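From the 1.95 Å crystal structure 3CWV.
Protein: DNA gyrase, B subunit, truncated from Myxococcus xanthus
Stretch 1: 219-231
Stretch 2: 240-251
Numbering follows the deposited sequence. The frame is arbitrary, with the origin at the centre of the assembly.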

# COMPACT_ATOMS: atom_id res chain seq x y z
N ALA A 219 12.61 17.06 -10.44
CA ALA A 219 12.82 17.78 -11.70
C ALA A 219 12.03 19.09 -11.74
O ALA A 219 11.78 19.65 -12.82
CB ALA A 219 12.43 16.90 -12.88
N ARG A 220 11.64 19.57 -10.56
CA ARG A 220 10.92 20.82 -10.41
C ARG A 220 11.77 21.76 -9.54
O ARG A 220 12.66 21.31 -8.83
CB ARG A 220 9.57 20.55 -9.74
CG ARG A 220 8.51 19.93 -10.63
CD ARG A 220 7.56 19.06 -9.80
NE ARG A 220 6.15 19.27 -10.13
CZ ARG A 220 5.47 18.60 -11.07
NH1 ARG A 220 4.19 18.87 -11.28
NH2 ARG A 220 6.07 17.65 -11.79
N PRO A 221 11.50 23.08 -9.61
CA PRO A 221 12.32 23.94 -8.77
C PRO A 221 11.83 24.01 -7.32
O PRO A 221 10.91 24.76 -6.99
CB PRO A 221 12.23 25.32 -9.46
CG PRO A 221 11.23 25.16 -10.59
CD PRO A 221 10.54 23.84 -10.41
N GLN A 222 12.47 23.23 -6.45
CA GLN A 222 12.07 23.13 -5.05
C GLN A 222 12.37 24.41 -4.26
O GLN A 222 13.48 24.93 -4.33
CB GLN A 222 12.74 21.91 -4.39
CG GLN A 222 12.21 20.56 -4.88
CD GLN A 222 13.09 19.39 -4.53
OE1 GLN A 222 14.24 19.57 -4.10
NE2 GLN A 222 12.57 18.18 -4.71
N LEU A 223 11.39 24.89 -3.49
CA LEU A 223 11.53 26.12 -2.71
C LEU A 223 12.23 25.91 -1.37
O LEU A 223 12.53 26.86 -0.65
CB LEU A 223 10.17 26.78 -2.48
CG LEU A 223 9.45 27.31 -3.72
CD1 LEU A 223 8.13 27.95 -3.33
CD2 LEU A 223 10.32 28.30 -4.47
N HIS A 224 12.46 24.65 -1.04
CA HIS A 224 13.18 24.28 0.16
C HIS A 224 13.80 22.90 -0.09
O HIS A 224 13.24 22.12 -0.86
CB HIS A 224 12.25 24.30 1.39
CG HIS A 224 10.95 23.58 1.19
ND1 HIS A 224 10.71 22.33 1.74
CD2 HIS A 224 9.81 23.93 0.55
CE1 HIS A 224 9.49 21.94 1.42
NE2 HIS A 224 8.92 22.89 0.70
N PRO A 225 14.98 22.62 0.51
CA PRO A 225 15.75 21.43 0.19
C PRO A 225 15.28 20.13 0.84
O PRO A 225 15.77 19.06 0.48
CB PRO A 225 17.15 21.78 0.71
CG PRO A 225 16.88 22.68 1.86
CD PRO A 225 15.68 23.47 1.50
N GLU A 226 14.37 20.23 1.81
CA GLU A 226 13.87 19.04 2.49
C GLU A 226 12.36 19.17 2.70
O GLU A 226 11.87 20.25 3.06
CB GLU A 226 14.61 18.85 3.83
CG GLU A 226 14.91 17.40 4.19
CD GLU A 226 15.82 16.70 3.18
OE1 GLU A 226 16.84 17.29 2.76
OE2 GLU A 226 15.52 15.54 2.82
N PRO A 227 11.61 18.09 2.42
CA PRO A 227 10.17 18.20 2.60
C PRO A 227 9.82 18.43 4.06
O PRO A 227 10.59 18.05 4.96
CB PRO A 227 9.64 16.84 2.11
CG PRO A 227 10.70 16.34 1.17
CD PRO A 227 11.98 16.76 1.88
N VAL A 228 8.69 19.08 4.29
CA VAL A 228 8.12 19.14 5.64
C VAL A 228 7.50 17.77 5.94
O VAL A 228 6.73 17.27 5.14
CB VAL A 228 7.05 20.22 5.77
CG1 VAL A 228 6.47 20.22 7.19
CG2 VAL A 228 7.61 21.59 5.43
N VAL A 229 7.83 17.18 7.09
CA VAL A 229 7.39 15.82 7.38
C VAL A 229 6.80 15.69 8.78
O VAL A 229 7.22 16.38 9.71
CB VAL A 229 8.54 14.78 7.24
CG1 VAL A 229 9.20 14.93 5.89
CG2 VAL A 229 9.58 14.95 8.33
N PHE A 230 5.82 14.80 8.92
CA PHE A 230 5.26 14.42 10.22
C PHE A 230 5.05 12.92 10.24
O PHE A 230 4.80 12.30 9.20
CB PHE A 230 3.93 15.13 10.47
CG PHE A 230 4.04 16.62 10.45
CD1 PHE A 230 4.63 17.30 11.51
CD2 PHE A 230 3.54 17.35 9.39
CE1 PHE A 230 4.73 18.68 11.50
CE2 PHE A 230 3.64 18.73 9.37
CZ PHE A 230 4.23 19.39 10.43
N ASP A 231 5.20 12.31 11.42
CA ASP A 231 4.94 10.90 11.58
C ASP A 231 4.53 10.76 13.03
O ASP A 231 5.35 10.97 13.91
CB ASP A 231 6.21 10.08 11.33
CG ASP A 231 6.00 8.57 11.51
OD1 ASP A 231 4.85 8.09 11.74
OD2 ASP A 231 7.02 7.85 11.42
N GLN A 240 1.31 9.63 8.56
CA GLN A 240 2.59 10.04 7.97
C GLN A 240 2.26 11.05 6.89
O GLN A 240 1.34 10.85 6.09
CB GLN A 240 3.31 8.86 7.35
CG GLN A 240 3.64 7.73 8.31
CD GLN A 240 4.06 6.46 7.58
OE1 GLN A 240 3.22 5.64 7.18
NE2 GLN A 240 5.37 6.30 7.40
N CYS A 241 3.00 12.14 6.85
CA CYS A 241 2.69 13.22 5.97
C CYS A 241 3.99 13.85 5.44
O CYS A 241 4.99 13.92 6.15
CB CYS A 241 1.85 14.24 6.75
SG CYS A 241 1.49 15.69 5.86
N ALA A 242 3.97 14.28 4.18
CA ALA A 242 5.10 15.04 3.60
C ALA A 242 4.56 16.17 2.73
O ALA A 242 3.62 15.97 1.97
CB ALA A 242 6.00 14.14 2.77
N LEU A 243 5.17 17.36 2.83
CA LEU A 243 4.77 18.48 1.98
C LEU A 243 6.01 19.12 1.33
O LEU A 243 7.03 19.34 1.99
CB LEU A 243 4.01 19.55 2.79
CG LEU A 243 2.72 19.12 3.51
CD1 LEU A 243 3.03 18.77 4.96
CD2 LEU A 243 1.71 20.25 3.48
N GLN A 244 5.90 19.43 0.05
CA GLN A 244 7.03 19.95 -0.70
C GLN A 244 6.53 20.97 -1.71
O GLN A 244 5.76 20.62 -2.61
CB GLN A 244 7.77 18.81 -1.43
CG GLN A 244 8.92 19.29 -2.33
CD GLN A 244 10.04 19.90 -1.51
OE1 GLN A 244 10.66 19.22 -0.71
NE2 GLN A 244 10.28 21.19 -1.69
N TRP A 245 6.96 22.22 -1.54
CA TRP A 245 6.62 23.30 -2.44
C TRP A 245 7.72 23.51 -3.46
O TRP A 245 8.90 23.41 -3.14
CB TRP A 245 6.39 24.60 -1.67
CG TRP A 245 5.06 24.70 -1.00
CD1 TRP A 245 3.90 25.16 -1.55
CD2 TRP A 245 4.76 24.36 0.35
NE1 TRP A 245 2.89 25.13 -0.62
CE2 TRP A 245 3.40 24.64 0.56
CE3 TRP A 245 5.52 23.85 1.41
CZ2 TRP A 245 2.77 24.41 1.78
CZ3 TRP A 245 4.88 23.62 2.62
CH2 TRP A 245 3.52 23.91 2.79
N CYS A 246 7.30 23.79 -4.69
CA CYS A 246 8.18 24.07 -5.80
C CYS A 246 7.63 25.32 -6.46
O CYS A 246 6.49 25.71 -6.21
CB CYS A 246 8.18 22.91 -6.79
SG CYS A 246 8.77 21.34 -6.10
N GLU A 247 8.42 25.98 -7.31
CA GLU A 247 7.92 27.19 -7.94
C GLU A 247 7.31 26.92 -9.31
O GLU A 247 7.87 27.29 -10.34
CB GLU A 247 8.95 28.32 -7.95
CG GLU A 247 10.31 27.94 -8.46
CD GLU A 247 11.01 29.12 -9.12
OE1 GLU A 247 11.87 28.89 -10.01
OE2 GLU A 247 10.67 30.28 -8.76
N ASP A 248 6.16 26.26 -9.29
CA ASP A 248 5.34 26.06 -10.48
C ASP A 248 3.85 26.08 -10.13
O ASP A 248 3.48 26.35 -8.98
CB ASP A 248 5.72 24.78 -11.24
CG ASP A 248 5.83 23.56 -10.33
OD1 ASP A 248 6.74 22.73 -10.57
OD2 ASP A 248 5.02 23.42 -9.39
N GLU A 249 3.01 25.82 -11.12
CA GLU A 249 1.58 26.03 -10.95
C GLU A 249 0.85 24.77 -10.48
O GLU A 249 -0.22 24.85 -9.87
CB GLU A 249 0.97 26.53 -12.27
CG GLU A 249 -0.24 27.46 -12.10
CD GLU A 249 0.10 28.77 -11.39
OE1 GLU A 249 -0.82 29.42 -10.86
OE2 GLU A 249 1.30 29.15 -11.37
N ASP A 250 1.44 23.62 -10.77
CA ASP A 250 0.79 22.34 -10.56
C ASP A 250 0.72 21.98 -9.08
O ASP A 250 1.61 22.33 -8.31
CB ASP A 250 1.52 21.25 -11.33
CG ASP A 250 1.72 21.60 -12.79
OD1 ASP A 250 2.57 20.95 -13.44
OD2 ASP A 250 1.03 22.52 -13.29
N SER A 251 -0.35 21.29 -8.70
CA SER A 251 -0.57 20.86 -7.33
C SER A 251 -0.79 19.36 -7.35
O SER A 251 -1.44 18.84 -8.25
CB SER A 251 -1.82 21.55 -6.76
OG SER A 251 -1.83 21.51 -5.34

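Strands 228-231 and 240-245 run antiparallel (175° between their directions), and the chain leading into the first touches the second stretch at Arg220 to Leu223, loops away at Pro225 and Glu226, and comes back at Pro227. In the regular part, Val228 pairs with Leu243 (N to O and O to N, both 2.8 Å) and Phe230 with Cys241 (N to O and O to N, both 3.0 Å). The side chains of these four residues share one face of the sheet. There Val228 CB lies 4.3 Å from Leu243 CB; the Phe230 ring reaches diagonally to Leu243, CE2 to CD1 4.5 Å, while Cys241 SG sits at the ring's edge. Val229, Ala242, Asp231 and Gln240 occupy the other face.

The bulge is filled from both sides of the contact. His224 swings its ring inward, so that NE2 accepts the backbone N of Trp245 at 3.1 Å, nearly straight at 173°, while ND1 donates to Glu226 O at 2.7 Å and braces the loop. Gln244 extends into the same hollow: its NE2 lies over one face of the imidazole and donates to His224 O (3.2 Å) and to Trp245 O (3.0 Å), while its OE1 packs against Pro227 CG at 3.4 Å. Trp245 turns a ring edge to Val228, CZ3 to CG2 4.4 Å.

Before the bulge, Leu223 N donates to Trp245 O (2.9 Å) and Glu247 N to Pro221 O (2.8 Å), framing the single bridge of Gln222 with Cys246. Leu223 rests against Glu247, CD2 to CB 3.7 Å. Cys246 SG nestles against Arg220 CB (3.8 Å) and Gln222 CG (3.7 Å). Arg220 closes this end with salt bridges, NE to Asp248 OD1 at 3.5 Å, by charge alone, and NH1 to Asp250 OD1 at 3.4 Å.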